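Local coordinates for protein crustacyanin-C1 subunit (PDB 1I4U) that binds the carotenoid astaxanthin as a lipocalin subunit of crustacyanin, the protein complex that gives the lobster carapace its blue colour, at residues A[18-23]-A[104-109]; A[30-35]-A[61-66]; A[52-57]-A[134-139]; A[77-82]-A[98-103]. All blocks are in the same frame, centred on the assembly; numbering follows the deposited sequence.

In the fold
All four contacts belong to one lipocalin barrel, a curled antiparallel sheet whose interior in this family receives the lipophilic ligand. Interactions 2 and 3 are the closest pair, their centres about 9 Å apart; strands 33-41 and 52-58 are hydrogen-bonded there, and Arg138 of 134-139 reaches back to 30-35. Interaction 1, where helix 17-24 crosses strand 102-110, touches interaction 2 where Ile107 CD1 lies 3.8 Å from Tyr31 CZ. Interaction 4 uses the turn that leads into the same strand, about 21 Å from interaction 1 between centres, and meets interaction 2 through neighbouring strands 63-68 and 76-85. Interactions 3 and 4 do not touch, their nearest atoms being about 7 Å apart.

Interaction 1. Residues A[18-23]-A[104-109]; sequences NKLWAE and PLVILE
With CG beside its own backbone N (chi1 -71°) and the chain extended at chi2, Leu20 drives both methyls from helix 18-23 onto strand 104-109. Val106 answers with CG1 anti to its backbone N (chi1 175°), a rotamer that turns CG1 to Leu20 CD1, 3.9 Å away. The two side chains cross at about a right angle. Much of what Leu20 touches is main chain: CD1 lies 3.5 Å from Ile107 O, and CD2 comes to 3.3 Å from Leu108 O. A branched, purely apolar residue suits this place, because its two methyls can spread over successive carbonyl groups. Those contacts are van der Waals in kind; the polar need of Ile107 O is met by Gln24 NE2, just beyond the segment. Leu108 adds a looser apolar contact through CD2, 4.5 Å from Leu20 CD1. Leu108 and Glu109 both face Cys117, a classic beta bulge. The helix runs almost square across the strand, at 84° with axes 8.8 Å apart, and so rests on one short part of it. Around this crossing, Val15 packs on Val106, strand 115-123 pairs with the bulged strand, and helix 144-156 touches Leu108 through Phe154.

Interaction 2. Residues A[30-35]-A[61-66]; sequences SYAGVW and KQFVIE. Unlike the reference sequence in segment 61-66: Glu66 (reference Lys).
Tyr31 and Phe63 form an offset edge-to-face aromatic pair, the edge of the tyrosine turned toward the face of the phenylalanine. Their planes stand at 73° and their centroids are 5.8 Å apart. Tyr31 CD2 makes the closest approach, 3.9 Å from Phe63 CZ, which lies near the plane of the tyrosine ring. Tyr31 has CG anti to its backbone N (chi1 -165°), which lays its ring edge against Phe63 CZ; Ile107, Ala116 and Leu118 are its other neighbours. Aliphatic packing adds Ala32, whose CB is 4.2 Å from Phe63 CE2; the small methyl lets the ring end come close to the backbone here. The segment 30-35 carries the G-x-W motif characteristic of lipocalins, Gly33-Val34-Trp35, at the start of the first barrel strand. The backbone angles of Gly33 leave no room for a CB beside the preceding carbonyl oxygen. Polar contacts then fix the tryptophan: Trp35 NE1 donates to Tyr31 O over 2.9 Å, at an N-H...O angle of 156°, and the acceptor lies in the indole plane. The same NE1 sits 3.8 Å above the plane of the Tyr31 ring, over its centre. Arg138 makes a cation-pi contact with Trp35 and hydrogen bonds to Ala32 O and Val34 O, while Phe58 meets the Phe63 ring.

Interaction 3. Residues A[52-57]-A[134-139]; sequences VRNEYS and FIFSRS
Phe136 reaches toward Asn54 and Tyr56, which come from strand 52-57 to the far end of its ring. Preceding it on 134-139, Phe134 packs instead on strand 33-41, which lies between the two segments in the sheet. At Phe136, CG sits beside the backbone N (chi1 -81°), and the aromatic group extends into the lipocalin barrel, near a bound methylpentanediol that probably comes from the crystallisation liquor. Asn54 ND2 approaches Phe136 CZ obliquely at 3.3 Å, with amide and ring planes 26° apart. Tyr56 OH comes in the ring plane at the edge of Phe136, 3.5 Å from CE2, while Tyr56 CZ lies 4.2 Å from that same carbon. Both Asn54 and Tyr56 cross Phe136 at about a right angle. Arg138 then leaves the strand, its NE hydrogen-bonded to Tyr112 O. The contact thus mixes an aromatic ring with polar groups: phenylalanine supplies buried apolar bulk, asparagine keeps its OD1 bonded to Ser67 OG while its ND2 lies by the ring, and the tyrosine oxygen at the ring edge probably makes a weakly favourable electrostatic approach, since ring-edge C-H groups are slightly positive.

Interaction 4. Residues A[77-82]-A[98-103]; sequences LKRNGK and ENSFAA
Two direct hydrogen bonds join Asn80 to Glu98, one through the main chain and one through the side chains. Glu98 N donates to Asn80 O over 3.0 Å. The second runs from Asn80 ND2 to Glu98 OE1, also 3.0 Å long and nearly straight at 171°. It leaves in the plane of the amide but meets the oxygen from above the carboxylate, the two planes standing 83° apart. Both side chains point the same way, and the glutamate is extended beyond CG, which carries its carboxylate alongside the amide. Asparagine suits the place because its N-H can serve this acceptor.

Water supplies the next layer. One molecule accepts from Asn80 N and donates to Glu98 OE1 over 2.7 Å, giving that oxygen a second donor. Two others connect Glu98 O with Arg79, one through NE and one through NH2, the latter 2.8 Å from its water. The chain of Arg79 bends at chi3, turning the guanidinium toward these waters.

Van der Waals contact is slight: Ser100 CB lies 4.0 Å from Arg79 NH2, near the guanidinium plane. Strand 93-97 ends just before Glu98 and pairs with both 76-85 and 102-110. The contact therefore joins strand 76-85 to the turn leading from 93-97 to 102-110, one of the hairpin connections of the antiparallel lipocalin barrel, beside the second subunit, where Glu90 of that subunit bonds Asn99 N.

Interaction 1. Residues A[18-23]-A[104-109]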
# COMPACT_ATOMS: atom_id res chain seq x y z
N ASN A 18 0.10 -20.77 2.25
CA ASN A 18 0.87 -21.44 3.31
C ASN A 18 1.90 -22.41 2.74
O ASN A 18 3.02 -22.57 3.21
CB ASN A 18 0.07 -22.20 4.40
CG ASN A 18 1.03 -22.19 5.61
OD1 ASN A 18 2.10 -22.82 5.50
ND2 ASN A 18 0.71 -21.48 6.68
N LYS A 19 1.46 -23.10 1.70
CA LYS A 19 2.37 -24.05 1.08
C LYS A 19 3.56 -23.30 0.48
O LYS A 19 4.72 -23.71 0.63
CB LYS A 19 1.64 -24.83 -0.00
CG LYS A 19 2.57 -25.59 -0.93
CD LYS A 19 1.96 -25.68 -2.32
CE LYS A 19 2.22 -24.42 -3.13
NZ LYS A 19 1.85 -24.63 -4.57
N LEU A 20 3.24 -22.21 -0.22
CA LEU A 20 4.30 -21.46 -0.92
C LEU A 20 5.25 -20.93 0.13
O LEU A 20 6.49 -20.96 0.02
CB LEU A 20 3.67 -20.35 -1.77
CG LEU A 20 2.89 -20.81 -3.02
CD1 LEU A 20 2.09 -19.64 -3.62
CD2 LEU A 20 3.79 -21.41 -4.08
N TRP A 21 4.65 -20.41 1.19
CA TRP A 21 5.44 -19.77 2.23
C TRP A 21 6.44 -20.78 2.81
O TRP A 21 7.62 -20.54 2.95
CB TRP A 21 4.52 -19.23 3.33
CG TRP A 21 5.22 -18.51 4.43
CD1 TRP A 21 5.44 -18.98 5.71
CD2 TRP A 21 5.80 -17.20 4.44
NE1 TRP A 21 6.11 -18.04 6.47
CE2 TRP A 21 6.34 -16.93 5.71
CE3 TRP A 21 5.92 -16.19 3.47
CZ2 TRP A 21 7.00 -15.74 6.07
CZ3 TRP A 21 6.55 -15.01 3.81
CH2 TRP A 21 7.09 -14.77 5.10
N ALA A 22 5.90 -21.95 3.16
CA ALA A 22 6.76 -23.01 3.70
C ALA A 22 7.81 -23.50 2.69
O ALA A 22 8.94 -23.87 3.04
CB ALA A 22 5.88 -24.14 4.20
N GLU A 23 7.51 -23.56 1.38
CA GLU A 23 8.55 -23.90 0.43
C GLU A 23 9.66 -22.87 0.34
O GLU A 23 10.84 -23.16 0.07
CB GLU A 23 7.95 -23.98 -1.00
CG GLU A 23 7.08 -25.21 -1.17
CD GLU A 23 6.33 -25.23 -2.48
OE1 GLU A 23 6.22 -24.24 -3.23
OE2 GLU A 23 5.79 -26.32 -2.71
N PRO A 104 1.19 -6.66 -0.37
CA PRO A 104 1.57 -8.08 -0.32
C PRO A 104 2.23 -8.49 -1.63
O PRO A 104 1.89 -7.99 -2.70
CB PRO A 104 0.23 -8.79 -0.27
CG PRO A 104 -0.76 -7.82 -0.78
CD PRO A 104 -0.24 -6.45 -0.38
N LEU A 105 3.13 -9.47 -1.52
CA LEU A 105 3.81 -9.98 -2.70
C LEU A 105 3.97 -11.47 -2.49
O LEU A 105 4.73 -11.91 -1.64
CB LEU A 105 5.13 -9.24 -2.93
CG LEU A 105 5.88 -9.46 -4.27
CD1 LEU A 105 6.57 -10.79 -4.37
CD2 LEU A 105 4.90 -9.22 -5.41
N VAL A 106 3.25 -12.21 -3.32
CA VAL A 106 3.30 -13.66 -3.28
C VAL A 106 4.19 -14.14 -4.43
O VAL A 106 4.10 -13.63 -5.57
CB VAL A 106 1.91 -14.24 -3.45
CG1 VAL A 106 1.99 -15.74 -3.53
CG2 VAL A 106 1.02 -13.82 -2.27
N ILE A 107 5.02 -15.12 -4.13
CA ILE A 107 5.81 -15.80 -5.14
C ILE A 107 5.00 -17.03 -5.50
O ILE A 107 4.96 -18.04 -4.82
CB ILE A 107 7.23 -16.12 -4.64
CG1 ILE A 107 7.98 -14.90 -4.10
CG2 ILE A 107 8.02 -16.88 -5.72
CD1 ILE A 107 9.25 -15.24 -3.31
N LEU A 108 4.25 -16.88 -6.60
CA LEU A 108 3.35 -17.97 -7.00
C LEU A 108 4.13 -19.22 -7.41
O LEU A 108 3.67 -20.35 -7.24
CB LEU A 108 2.55 -17.52 -8.21
CG LEU A 108 1.29 -16.73 -8.05
CD1 LEU A 108 0.58 -16.66 -9.40
CD2 LEU A 108 0.34 -17.33 -7.01
N GLU A 109 5.30 -19.01 -8.01
CA GLU A 109 6.12 -20.11 -8.52
C GLU A 109 7.50 -19.52 -8.84
O GLU A 109 7.62 -18.43 -9.39
CB GLU A 109 5.54 -20.76 -9.77
CG GLU A 109 6.27 -22.02 -10.22
CD GLU A 109 5.61 -22.69 -11.42
OE1 GLU A 109 4.39 -22.88 -11.40
OE2 GLU A 109 6.32 -23.01 -12.40

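Interaction 2. Residues A[30-35]-A[61-66]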
# COMPACT_ATOMS: atom_id res chain seq x y z
N SER A 30 18.65 -18.28 -1.92
CA SER A 30 18.61 -18.60 -3.34
C SER A 30 17.75 -17.63 -4.15
O SER A 30 17.86 -17.65 -5.38
CB SER A 30 18.12 -20.04 -3.53
OG SER A 30 19.07 -20.98 -3.04
N TYR A 31 16.90 -16.88 -3.50
CA TYR A 31 16.08 -15.86 -4.16
C TYR A 31 16.79 -14.52 -4.30
O TYR A 31 16.36 -13.64 -5.04
CB TYR A 31 14.75 -15.69 -3.40
CG TYR A 31 13.71 -14.95 -4.19
CD1 TYR A 31 13.02 -15.48 -5.28
CD2 TYR A 31 13.40 -13.64 -3.80
CE1 TYR A 31 12.08 -14.77 -5.96
CE2 TYR A 31 12.43 -12.94 -4.52
CZ TYR A 31 11.77 -13.49 -5.59
OH TYR A 31 10.83 -12.75 -6.27
N ALA A 32 17.90 -14.39 -3.58
CA ALA A 32 18.67 -13.13 -3.63
C ALA A 32 19.40 -13.03 -4.98
O ALA A 32 19.36 -13.90 -5.82
CB ALA A 32 19.59 -13.03 -2.47
N GLY A 33 20.05 -11.89 -5.18
CA GLY A 33 20.78 -11.62 -6.40
C GLY A 33 19.91 -10.75 -7.32
O GLY A 33 18.98 -10.03 -6.91
N VAL A 34 20.23 -10.85 -8.60
CA VAL A 34 19.66 -9.95 -9.61
C VAL A 34 18.54 -10.64 -10.36
O VAL A 34 18.72 -11.75 -10.87
CB VAL A 34 20.77 -9.46 -10.56
CG1 VAL A 34 20.17 -8.58 -11.67
CG2 VAL A 34 21.82 -8.71 -9.77
N TRP A 35 17.40 -9.96 -10.42
CA TRP A 35 16.25 -10.39 -11.21
C TRP A 35 15.83 -9.27 -12.17
O TRP A 35 15.69 -8.11 -11.74
CB TRP A 35 15.07 -10.67 -10.32
CG TRP A 35 15.07 -11.89 -9.46
CD1 TRP A 35 15.35 -11.92 -8.13
CD2 TRP A 35 14.78 -13.23 -9.84
NE1 TRP A 35 15.24 -13.21 -7.65
CE2 TRP A 35 14.89 -14.04 -8.69
CE3 TRP A 35 14.44 -13.81 -11.06
CZ2 TRP A 35 14.67 -15.43 -8.69
CZ3 TRP A 35 14.22 -15.16 -11.09
CH2 TRP A 35 14.34 -15.94 -9.93
N LYS A 61 16.89 -11.70 7.65
CA LYS A 61 15.53 -11.38 8.07
C LYS A 61 14.70 -10.65 7.04
O LYS A 61 13.47 -10.68 7.12
CB LYS A 61 15.54 -10.47 9.30
CG LYS A 61 16.21 -11.03 10.53
CD LYS A 61 16.02 -12.53 10.72
CE LYS A 61 16.03 -12.89 12.20
NZ LYS A 61 15.48 -14.27 12.43
N GLN A 62 15.33 -10.01 6.05
CA GLN A 62 14.57 -9.41 4.97
C GLN A 62 15.53 -9.24 3.80
O GLN A 62 16.73 -9.45 3.94
CB GLN A 62 14.05 -8.03 5.39
CG GLN A 62 15.18 -7.02 5.37
CD GLN A 62 14.73 -5.64 5.79
OE1 GLN A 62 15.55 -4.73 5.74
NE2 GLN A 62 13.47 -5.47 6.14
N PHE A 63 14.96 -8.81 2.71
CA PHE A 63 15.71 -8.40 1.53
C PHE A 63 15.73 -6.91 1.43
O PHE A 63 14.70 -6.24 1.55
CB PHE A 63 15.10 -8.97 0.25
CG PHE A 63 14.98 -10.46 0.14
CD1 PHE A 63 13.85 -11.08 0.59
CD2 PHE A 63 15.98 -11.23 -0.43
CE1 PHE A 63 13.70 -12.47 0.49
CE2 PHE A 63 15.85 -12.61 -0.56
CZ PHE A 63 14.69 -13.23 -0.13
N VAL A 64 16.92 -6.39 1.17
CA VAL A 64 17.15 -5.04 0.75
C VAL A 64 17.25 -5.02 -0.77
O VAL A 64 17.90 -5.88 -1.38
CB VAL A 64 18.47 -4.51 1.36
CG1 VAL A 64 18.83 -3.15 0.83
CG2 VAL A 64 18.28 -4.56 2.89
N ILE A 65 16.56 -4.10 -1.40
CA ILE A 65 16.38 -4.10 -2.84
C ILE A 65 16.91 -2.81 -3.41
O ILE A 65 16.57 -1.75 -2.89
CB ILE A 65 14.91 -4.25 -3.31
CG1 ILE A 65 14.21 -5.40 -2.62
CG2 ILE A 65 14.86 -4.39 -4.82
CD1 ILE A 65 12.73 -5.44 -2.81
N GLU A 66 17.68 -2.90 -4.49
CA GLU A 66 17.97 -1.76 -5.33
C GLU A 66 17.34 -2.08 -6.70
O GLU A 66 17.74 -3.01 -7.37
CB GLU A 66 19.48 -1.49 -5.46
CG GLU A 66 20.12 -1.15 -4.12
CD GLU A 66 21.58 -0.85 -4.22
OE1 GLU A 66 21.92 0.23 -3.73
OE2 GLU A 66 22.18 -1.75 -4.77

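Interaction 3. Residues A[52-57]-A[134-139]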
# COMPACT_ATOMS: atom_id res chain seq x y z
N VAL A 52 14.32 -2.77 -16.26
CA VAL A 52 14.05 -2.94 -14.83
C VAL A 52 14.86 -4.09 -14.26
O VAL A 52 14.69 -5.25 -14.67
CB VAL A 52 12.56 -3.18 -14.61
CG1 VAL A 52 12.29 -3.39 -13.14
CG2 VAL A 52 11.70 -2.04 -15.18
N ARG A 53 15.75 -3.75 -13.34
CA ARG A 53 16.75 -4.62 -12.78
C ARG A 53 16.63 -4.52 -11.25
O ARG A 53 16.82 -3.46 -10.70
CB ARG A 53 18.13 -4.19 -13.21
CG ARG A 53 19.29 -5.00 -12.72
CD ARG A 53 20.63 -4.34 -13.08
NE ARG A 53 21.81 -5.11 -12.77
CZ ARG A 53 22.42 -5.20 -11.60
NH1 ARG A 53 21.91 -4.53 -10.56
NH2 ARG A 53 23.51 -5.95 -11.48
N ASN A 54 16.30 -5.64 -10.62
CA ASN A 54 16.03 -5.67 -9.18
C ASN A 54 17.11 -6.52 -8.51
O ASN A 54 17.21 -7.70 -8.73
CB ASN A 54 14.65 -6.22 -8.89
CG ASN A 54 13.54 -5.52 -9.62
OD1 ASN A 54 13.41 -4.32 -9.45
ND2 ASN A 54 12.77 -6.24 -10.45
N GLU A 55 17.93 -5.83 -7.71
CA GLU A 55 19.06 -6.45 -7.02
C GLU A 55 18.65 -6.65 -5.56
O GLU A 55 18.36 -5.69 -4.87
CB GLU A 55 20.33 -5.61 -7.17
CG GLU A 55 21.54 -6.29 -6.59
CD GLU A 55 22.80 -5.51 -6.90
OE1 GLU A 55 22.85 -4.63 -7.77
OE2 GLU A 55 23.75 -5.79 -6.16
N TYR A 56 18.61 -7.90 -5.14
CA TYR A 56 18.18 -8.27 -3.81
C TYR A 56 19.35 -8.78 -2.95
O TYR A 56 20.12 -9.65 -3.38
CB TYR A 56 17.18 -9.42 -3.91
CG TYR A 56 15.83 -9.05 -4.48
CD1 TYR A 56 15.46 -7.86 -5.08
CD2 TYR A 56 14.81 -9.96 -4.38
CE1 TYR A 56 14.25 -7.53 -5.58
CE2 TYR A 56 13.59 -9.60 -4.90
CZ TYR A 56 13.27 -8.46 -5.50
OH TYR A 56 11.99 -8.23 -5.93
N SER A 57 19.46 -8.28 -1.73
CA SER A 57 20.43 -8.71 -0.72
C SER A 57 19.67 -9.23 0.48
O SER A 57 18.77 -8.53 0.98
CB SER A 57 21.32 -7.52 -0.34
OG SER A 57 21.99 -7.10 -1.51
N PHE A 134 3.73 -10.16 -12.29
CA PHE A 134 5.09 -9.96 -12.81
C PHE A 134 5.71 -11.29 -13.17
O PHE A 134 5.52 -12.24 -12.47
CB PHE A 134 5.99 -9.28 -11.80
CG PHE A 134 5.45 -8.05 -11.10
CD1 PHE A 134 4.56 -8.19 -10.05
CD2 PHE A 134 5.80 -6.77 -11.52
CE1 PHE A 134 4.05 -7.07 -9.43
CE2 PHE A 134 5.30 -5.65 -10.86
CZ PHE A 134 4.41 -5.81 -9.84
N ILE A 135 6.49 -11.28 -14.25
CA ILE A 135 7.36 -12.38 -14.61
C ILE A 135 8.78 -11.86 -14.48
O ILE A 135 9.12 -10.86 -15.15
CB ILE A 135 7.07 -12.94 -16.01
CG1 ILE A 135 5.64 -13.48 -16.10
CG2 ILE A 135 8.03 -14.02 -16.46
CD1 ILE A 135 5.17 -13.78 -17.53
N PHE A 136 9.56 -12.48 -13.62
CA PHE A 136 10.97 -12.17 -13.43
C PHE A 136 11.88 -13.26 -14.05
O PHE A 136 11.49 -14.44 -14.07
CB PHE A 136 11.29 -12.11 -11.96
CG PHE A 136 10.99 -10.89 -11.14
CD1 PHE A 136 10.17 -9.85 -11.60
CD2 PHE A 136 11.56 -10.75 -9.85
CE1 PHE A 136 9.96 -8.70 -10.86
CE2 PHE A 136 11.36 -9.59 -9.10
CZ PHE A 136 10.56 -8.59 -9.61
N SER A 137 13.02 -12.83 -14.54
CA SER A 137 14.02 -13.69 -15.14
C SER A 137 15.38 -13.43 -14.52
O SER A 137 15.69 -12.32 -14.13
CB SER A 137 14.07 -13.45 -16.64
OG SER A 137 15.06 -14.29 -17.25
N ARG A 138 16.22 -14.47 -14.50
CA ARG A 138 17.61 -14.23 -14.12
C ARG A 138 18.46 -13.62 -15.23
O ARG A 138 19.63 -13.27 -14.95
CB ARG A 138 18.24 -15.53 -13.60
CG ARG A 138 17.72 -16.01 -12.27
CD ARG A 138 17.92 -15.01 -11.16
NE ARG A 138 17.74 -15.65 -9.86
CZ ARG A 138 18.05 -15.06 -8.71
NH1 ARG A 138 18.55 -13.84 -8.66
NH2 ARG A 138 17.87 -15.72 -7.57
N SER A 139 17.93 -13.46 -16.40
CA SER A 139 18.59 -12.86 -17.54
C SER A 139 17.70 -11.86 -18.22
O SER A 139 16.50 -11.71 -17.94
CB SER A 139 19.04 -13.98 -18.49
OG SER A 139 18.08 -14.94 -18.71

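Interaction 4. Residues A[77-82]-A[98-103]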
# COMPACT_ATOMS: atom_id res chain seq x y z
N LEU A 77 17.00 5.85 -13.01
CA LEU A 77 16.33 5.90 -11.74
C LEU A 77 16.70 4.69 -10.90
O LEU A 77 16.77 3.58 -11.41
CB LEU A 77 14.79 5.94 -11.93
CG LEU A 77 13.95 5.97 -10.66
CD1 LEU A 77 14.20 7.23 -9.83
CD2 LEU A 77 12.46 5.89 -10.99
N LYS A 78 16.97 4.97 -9.64
CA LYS A 78 17.16 3.95 -8.62
C LYS A 78 16.10 4.14 -7.54
O LYS A 78 15.93 5.28 -7.10
CB LYS A 78 18.53 3.99 -7.95
CG LYS A 78 18.79 3.00 -6.83
CD LYS A 78 20.22 3.06 -6.33
CE LYS A 78 20.25 3.73 -4.99
NZ LYS A 78 21.65 3.98 -4.52
N ARG A 79 15.48 3.03 -7.18
CA ARG A 79 14.52 2.99 -6.10
C ARG A 79 14.99 2.00 -5.06
O ARG A 79 15.35 0.89 -5.37
CB ARG A 79 13.16 2.53 -6.61
CG ARG A 79 12.65 3.53 -7.62
CD ARG A 79 11.27 3.11 -8.04
NE ARG A 79 10.37 3.48 -6.90
CZ ARG A 79 9.14 2.92 -6.89
NH1 ARG A 79 8.69 2.08 -7.83
NH2 ARG A 79 8.32 3.23 -5.90
N ASN A 80 14.96 2.42 -3.78
CA ASN A 80 15.28 1.56 -2.63
C ASN A 80 14.03 0.88 -2.09
O ASN A 80 13.04 1.56 -1.82
CB ASN A 80 15.90 2.38 -1.52
CG ASN A 80 17.23 2.99 -1.91
OD1 ASN A 80 18.14 2.26 -2.30
ND2 ASN A 80 17.37 4.30 -1.82
N GLY A 81 14.12 -0.44 -2.01
CA GLY A 81 13.01 -1.25 -1.56
C GLY A 81 13.42 -2.22 -0.50
O GLY A 81 14.61 -2.41 -0.18
N LYS A 82 12.41 -2.86 0.12
CA LYS A 82 12.58 -3.93 1.08
C LYS A 82 11.51 -4.99 0.84
O LYS A 82 10.42 -4.66 0.41
CB LYS A 82 12.43 -3.46 2.53
CG LYS A 82 13.51 -2.54 3.02
CD LYS A 82 13.14 -1.99 4.39
CE LYS A 82 14.26 -1.12 4.90
NZ LYS A 82 15.20 -1.91 5.70
N GLU A 98 10.79 3.16 -0.77
CA GLU A 98 10.82 4.53 -0.30
C GLU A 98 9.80 5.41 -1.02
O GLU A 98 9.61 5.28 -2.21
CB GLU A 98 12.16 5.20 -0.52
CG GLU A 98 13.21 5.05 0.53
CD GLU A 98 14.59 5.57 0.17
OE1 GLU A 98 14.91 5.80 -1.02
OE2 GLU A 98 15.34 5.76 1.14
N ASN A 99 9.13 6.24 -0.25
CA ASN A 99 8.14 7.18 -0.71
C ASN A 99 7.03 6.50 -1.47
O ASN A 99 6.62 7.02 -2.52
CB ASN A 99 8.86 8.19 -1.61
CG ASN A 99 9.70 9.12 -0.73
OD1 ASN A 99 10.89 9.18 -0.94
ND2 ASN A 99 9.03 9.77 0.20
N SER A 100 6.54 5.36 -0.97
CA SER A 100 5.54 4.53 -1.60
C SER A 100 4.66 3.82 -0.60
O SER A 100 4.89 3.82 0.61
CB SER A 100 6.20 3.49 -2.53
OG SER A 100 5.16 2.91 -3.37
N PHE A 101 3.58 3.20 -1.05
CA PHE A 101 2.81 2.21 -0.28
C PHE A 101 3.63 0.90 -0.19
O PHE A 101 4.62 0.67 -0.90
CB PHE A 101 1.48 1.91 -0.94
CG PHE A 101 0.33 2.91 -0.76
CD1 PHE A 101 0.51 4.25 -0.38
CD2 PHE A 101 -0.99 2.54 -0.96
CE1 PHE A 101 -0.57 5.13 -0.24
CE2 PHE A 101 -2.08 3.39 -0.84
CZ PHE A 101 -1.89 4.72 -0.45
N ALA A 102 3.24 -0.01 0.67
CA ALA A 102 3.72 -1.37 0.76
C ALA A 102 2.56 -2.29 0.40
O ALA A 102 1.40 -1.97 0.67
CB ALA A 102 4.29 -1.79 2.12
N ALA A 103 2.88 -3.45 -0.18
CA ALA A 103 1.83 -4.35 -0.64
C ALA A 103 2.18 -5.79 -0.43
O ALA A 103 3.39 -6.10 -0.35
CB ALA A 103 1.62 -4.17 -2.14
O HOH W 1 8.37 5.84 -4.81
O HOH W 2 11.34 4.31 -4.34
O HOH W 3 14.09 5.15 -3.47